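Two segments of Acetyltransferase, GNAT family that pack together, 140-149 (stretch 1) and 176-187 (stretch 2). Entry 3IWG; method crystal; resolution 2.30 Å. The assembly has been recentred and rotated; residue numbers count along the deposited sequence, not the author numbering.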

# COMPACT_ATOMS: atom_id res chain seq x y z
N MSE A 140 -0.85 -18.27 -26.89
CA MSE A 140 -0.74 -17.19 -25.91
C MSE A 140 -1.96 -17.22 -24.98
O MSE A 140 -3.11 -17.26 -25.46
N ILE A 141 -1.72 -17.18 -23.67
CA ILE A 141 -2.80 -17.23 -22.68
C ILE A 141 -3.54 -15.91 -22.60
O ILE A 141 -3.05 -14.89 -23.07
N ASP A 142 -4.70 -15.93 -21.98
CA ASP A 142 -5.45 -14.71 -21.67
C ASP A 142 -5.42 -14.46 -20.16
O ASP A 142 -5.84 -15.29 -19.37
N MSE A 143 -4.89 -13.32 -19.75
CA MSE A 143 -4.97 -12.91 -18.35
C MSE A 143 -6.02 -11.80 -18.24
O MSE A 143 -6.20 -11.00 -19.17
N GLN A 144 -6.73 -11.77 -17.10
CA GLN A 144 -7.72 -10.72 -16.88
C GLN A 144 -7.21 -9.68 -15.87
O GLN A 144 -6.61 -10.00 -14.86
N ILE A 145 -7.43 -8.40 -16.18
CA ILE A 145 -6.91 -7.33 -15.33
C ILE A 145 -7.59 -7.44 -13.98
O ILE A 145 -8.76 -7.78 -13.94
N ALA A 146 -6.87 -7.25 -12.87
CA ALA A 146 -7.50 -7.37 -11.55
C ALA A 146 -8.43 -6.17 -11.27
O ALA A 146 -8.15 -5.03 -11.62
N GLY A 147 -9.57 -6.48 -10.68
CA GLY A 147 -10.49 -5.48 -10.17
C GLY A 147 -10.50 -5.57 -8.65
O GLY A 147 -10.04 -6.55 -8.04
N THR A 148 -11.09 -4.54 -8.07
CA THR A 148 -11.12 -4.30 -6.65
C THR A 148 -11.66 -5.50 -5.94
O THR A 148 -11.10 -5.93 -4.95
N GLU A 149 -12.70 -6.09 -6.50
CA GLU A 149 -13.35 -7.25 -5.90
C GLU A 149 -12.43 -8.44 -5.66
O GLU A 149 -12.66 -9.23 -4.75
N LEU A 176 -1.61 -1.41 -6.95
CA LEU A 176 -1.42 -1.87 -8.34
C LEU A 176 -2.75 -1.94 -9.11
O LEU A 176 -2.83 -1.61 -10.29
N ILE A 177 -3.81 -2.36 -8.42
CA ILE A 177 -5.11 -2.49 -9.01
C ILE A 177 -5.57 -1.13 -9.53
O ILE A 177 -6.02 -1.02 -10.68
N GLU A 178 -5.38 -0.08 -8.71
CA GLU A 178 -5.75 1.28 -9.10
C GLU A 178 -4.94 1.76 -10.26
O GLU A 178 -5.44 2.51 -11.11
N ARG A 179 -3.68 1.32 -10.31
CA ARG A 179 -2.82 1.71 -11.43
C ARG A 179 -3.07 0.81 -12.66
O ARG A 179 -2.48 1.03 -13.68
N LYS A 180 -3.96 -0.18 -12.54
CA LYS A 180 -4.18 -1.19 -13.60
C LYS A 180 -2.90 -1.97 -14.02
O LYS A 180 -2.66 -2.24 -15.20
N GLU A 181 -2.09 -2.34 -13.04
CA GLU A 181 -0.84 -3.04 -13.32
C GLU A 181 -0.87 -4.50 -12.97
O GLU A 181 0.12 -5.22 -13.19
N LEU A 182 -1.97 -4.97 -12.39
CA LEU A 182 -2.00 -6.35 -11.89
C LEU A 182 -2.89 -7.21 -12.75
O LEU A 182 -3.97 -6.78 -13.12
N PHE A 183 -2.45 -8.44 -13.05
CA PHE A 183 -3.27 -9.36 -13.81
C PHE A 183 -3.27 -10.76 -13.19
O PHE A 183 -2.34 -11.16 -12.49
N GLY A 184 -4.32 -11.51 -13.48
CA GLY A 184 -4.49 -12.85 -12.96
C GLY A 184 -4.74 -13.83 -14.08
O GLY A 184 -5.38 -13.49 -15.08
N TYR A 185 -4.22 -15.03 -13.91
CA TYR A 185 -4.47 -16.12 -14.83
C TYR A 185 -5.24 -17.16 -14.04
O TYR A 185 -4.73 -17.72 -13.08
N TRP A 186 -6.48 -17.37 -14.46
CA TRP A 186 -7.51 -18.05 -13.69
C TRP A 186 -7.91 -19.34 -14.33
O TRP A 186 -7.90 -19.51 -15.57
N HIS A 187 -8.30 -20.27 -13.49
CA HIS A 187 -8.91 -21.48 -13.96
C HIS A 187 -9.88 -21.94 -12.92
O HIS A 187 -9.50 -22.12 -11.76

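What fills the apolar centre of the contact? Met-143, a selenomethionine, points toward stretch 2 with chi1 m, chi2 t and chi3 p, a course that brings its CE to 3.8 Å from Phe-183 CB, while its CG lies 4.1 Å from Tyr-185 CB. Phe-183 (chi1 m) lies on the same face of the sheet as Ile-145, whose t,t side chain places CG1 over the ring face, 4.3 Å from the centroid of the Phe-183 ring. This is a CH-pi contact, and Ile-145 CB also packs 3.8 Å from Phe-183 CE2.

How does the packing continue toward the two ends? Ile-141 (p,t) points toward stretch 2 and sets CD1 over the face of the Tyr-185 ring (chi1 t), 3.8 Å from its centroid. Toward the helix, Ala-146 turns its CB toward stretch 2, where it meets two larger side chains on one side: it lies 3.9 Å from Leu-182 CD2 (t,p) and 4.0 Å from Ile-177 CG1 (m,t).

What holds the backbones at this spacing? Antiparallel pairing does: Gln-144 N donates to Gly-184 O (3.0 Å), Gly-184 N to Gln-144 O (3.1 Å), and Ala-146 N to Leu-182 O (2.9 Å). Gly-184 leaves space for the indole of Trp-186, since a CB there would clash with Trp-186 NE1.

Where does the contact become polar? Gln-144 (p,t) reaches along the exposed side, with NE2 3.3 Å from Trp-186 CD1 (chi1 m). Water 2 accepts from Trp-186 NE1 and donates to Gln-144 O, both at 2.8 Å; water 1 similarly links Trp-186 N (3.2 Å) to Asp-142 O (2.9 Å). Near the helix end, water 4 lies 2.5 Å from Ala-146 O and 2.6 Å from Ile-177 O.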

# COMPACT_ATOMS: atom_id res chain seq x y z
CB MSE A 140 -0.67 -15.84 -26.65
CG MSE A 140 -1.35 -14.62 -25.97
SE MSE A 140 -0.17 -13.20 -25.27
CE MSE A 140 -1.42 -11.67 -25.24
CB ILE A 141 -2.30 -17.52 -21.25
CG1 ILE A 141 -1.45 -16.36 -20.71
CG2 ILE A 141 -1.55 -18.85 -21.19
CD1 ILE A 141 -1.10 -16.53 -19.23
CB ASP A 142 -6.91 -14.79 -22.19
CG ASP A 142 -7.61 -13.40 -22.23
OD1 ASP A 142 -6.95 -12.33 -22.42
OD2 ASP A 142 -8.85 -13.38 -22.04
CB MSE A 143 -3.61 -12.43 -17.85
CG MSE A 143 -2.55 -13.47 -17.84
SE MSE A 143 -0.88 -12.84 -17.18
CE MSE A 143 -1.33 -13.02 -15.29
CB GLN A 144 -9.08 -11.33 -16.50
CG GLN A 144 -9.24 -11.72 -15.02
CD GLN A 144 -10.60 -12.39 -14.65
OE1 GLN A 144 -11.44 -11.77 -13.97
NE2 GLN A 144 -10.80 -13.68 -15.06
CB ILE A 145 -7.13 -5.96 -15.97
CG1 ILE A 145 -6.30 -4.91 -15.23
CG2 ILE A 145 -8.64 -5.59 -16.00
CD1 ILE A 145 -6.35 -3.58 -15.85
CB ALA A 146 -6.49 -7.53 -10.44
CB THR A 148 -11.98 -3.05 -6.39
OG1 THR A 148 -11.53 -1.99 -7.26
CG2 THR A 148 -11.88 -2.59 -4.95
CB GLU A 149 -14.60 -7.65 -6.71
CG GLU A 149 -15.70 -6.53 -6.70
CD GLU A 149 -17.01 -6.91 -7.45
OE1 GLU A 149 -16.94 -7.81 -8.33
OE2 GLU A 149 -18.10 -6.32 -7.17
CB LEU A 176 -0.70 -3.19 -8.37
CG LEU A 176 0.82 -3.34 -8.58
CD1 LEU A 176 1.71 -2.20 -8.13
CD2 LEU A 176 1.27 -4.65 -7.97
CB ILE A 177 -6.09 -3.04 -7.98
CG1 ILE A 177 -5.90 -4.55 -7.81
CG2 ILE A 177 -7.54 -2.66 -8.37
CD1 ILE A 177 -6.83 -5.17 -6.87
CB GLU A 178 -5.54 2.27 -7.96
CG GLU A 178 -6.49 1.99 -6.76
CD GLU A 178 -6.44 3.12 -5.72
OE1 GLU A 178 -6.52 4.30 -6.14
OE2 GLU A 178 -6.34 2.81 -4.51
CB ARG A 179 -1.33 1.63 -11.05
CG ARG A 179 -0.87 2.60 -9.97
CD ARG A 179 0.60 2.31 -9.47
NE ARG A 179 1.62 2.47 -10.53
CZ ARG A 179 2.09 3.65 -10.97
NH1 ARG A 179 1.67 4.79 -10.44
NH2 ARG A 179 2.98 3.70 -11.94
CB LYS A 180 -4.88 -0.51 -14.79
CG LYS A 180 -6.06 0.40 -14.35
CD LYS A 180 -7.01 0.69 -15.51
CE LYS A 180 -8.09 1.77 -15.17
NZ LYS A 180 -8.15 2.83 -16.26
CB GLU A 181 0.32 -2.33 -12.63
CG GLU A 181 0.59 -0.96 -13.21
CD GLU A 181 1.62 -0.16 -12.43
OE1 GLU A 181 1.92 -0.54 -11.29
OE2 GLU A 181 2.11 0.86 -12.96
CB LEU A 182 -2.45 -6.38 -10.43
CG LEU A 182 -2.55 -7.72 -9.66
CD1 LEU A 182 -1.23 -8.43 -9.49
CD2 LEU A 182 -3.21 -7.47 -8.28
CB PHE A 183 -2.76 -9.46 -15.25
CG PHE A 183 -2.82 -8.17 -16.02
CD1 PHE A 183 -1.89 -7.19 -15.81
CD2 PHE A 183 -3.80 -7.95 -16.98
CE1 PHE A 183 -1.95 -5.99 -16.50
CE2 PHE A 183 -3.85 -6.73 -17.67
CZ PHE A 183 -2.90 -5.77 -17.43
CB TYR A 185 -3.15 -16.67 -15.38
CG TYR A 185 -3.23 -17.83 -16.34
CD1 TYR A 185 -4.12 -17.81 -17.42
CD2 TYR A 185 -2.37 -18.91 -16.21
CE1 TYR A 185 -4.16 -18.87 -18.33
CE2 TYR A 185 -2.42 -20.00 -17.10
CZ TYR A 185 -3.31 -19.97 -18.15
OH TYR A 185 -3.32 -21.00 -19.03
CB TRP A 186 -8.80 -17.19 -13.62
CG TRP A 186 -8.64 -15.92 -12.87
CD1 TRP A 186 -8.23 -14.73 -13.35
CD2 TRP A 186 -8.90 -15.72 -11.49
NE1 TRP A 186 -8.22 -13.79 -12.37
CE2 TRP A 186 -8.63 -14.38 -11.20
CE3 TRP A 186 -9.37 -16.55 -10.47
CZ2 TRP A 186 -8.80 -13.84 -9.92
CZ3 TRP A 186 -9.56 -16.01 -9.20
CH2 TRP A 186 -9.27 -14.68 -8.94
CB HIS A 187 -7.87 -22.54 -14.18
CG HIS A 187 -8.44 -23.84 -14.63
ND1 HIS A 187 -8.10 -25.03 -14.04
CD2 HIS A 187 -9.35 -24.13 -15.59
CE1 HIS A 187 -8.75 -26.01 -14.63
NE2 HIS A 187 -9.52 -25.49 -15.58
O HOH W 1 -7.43 -15.63 -17.02
O HOH W 2 -7.73 -11.04 -12.50
O HOH W 3 -4.81 -4.24 -12.16
O HOH W 4 -7.19 -2.83 -12.19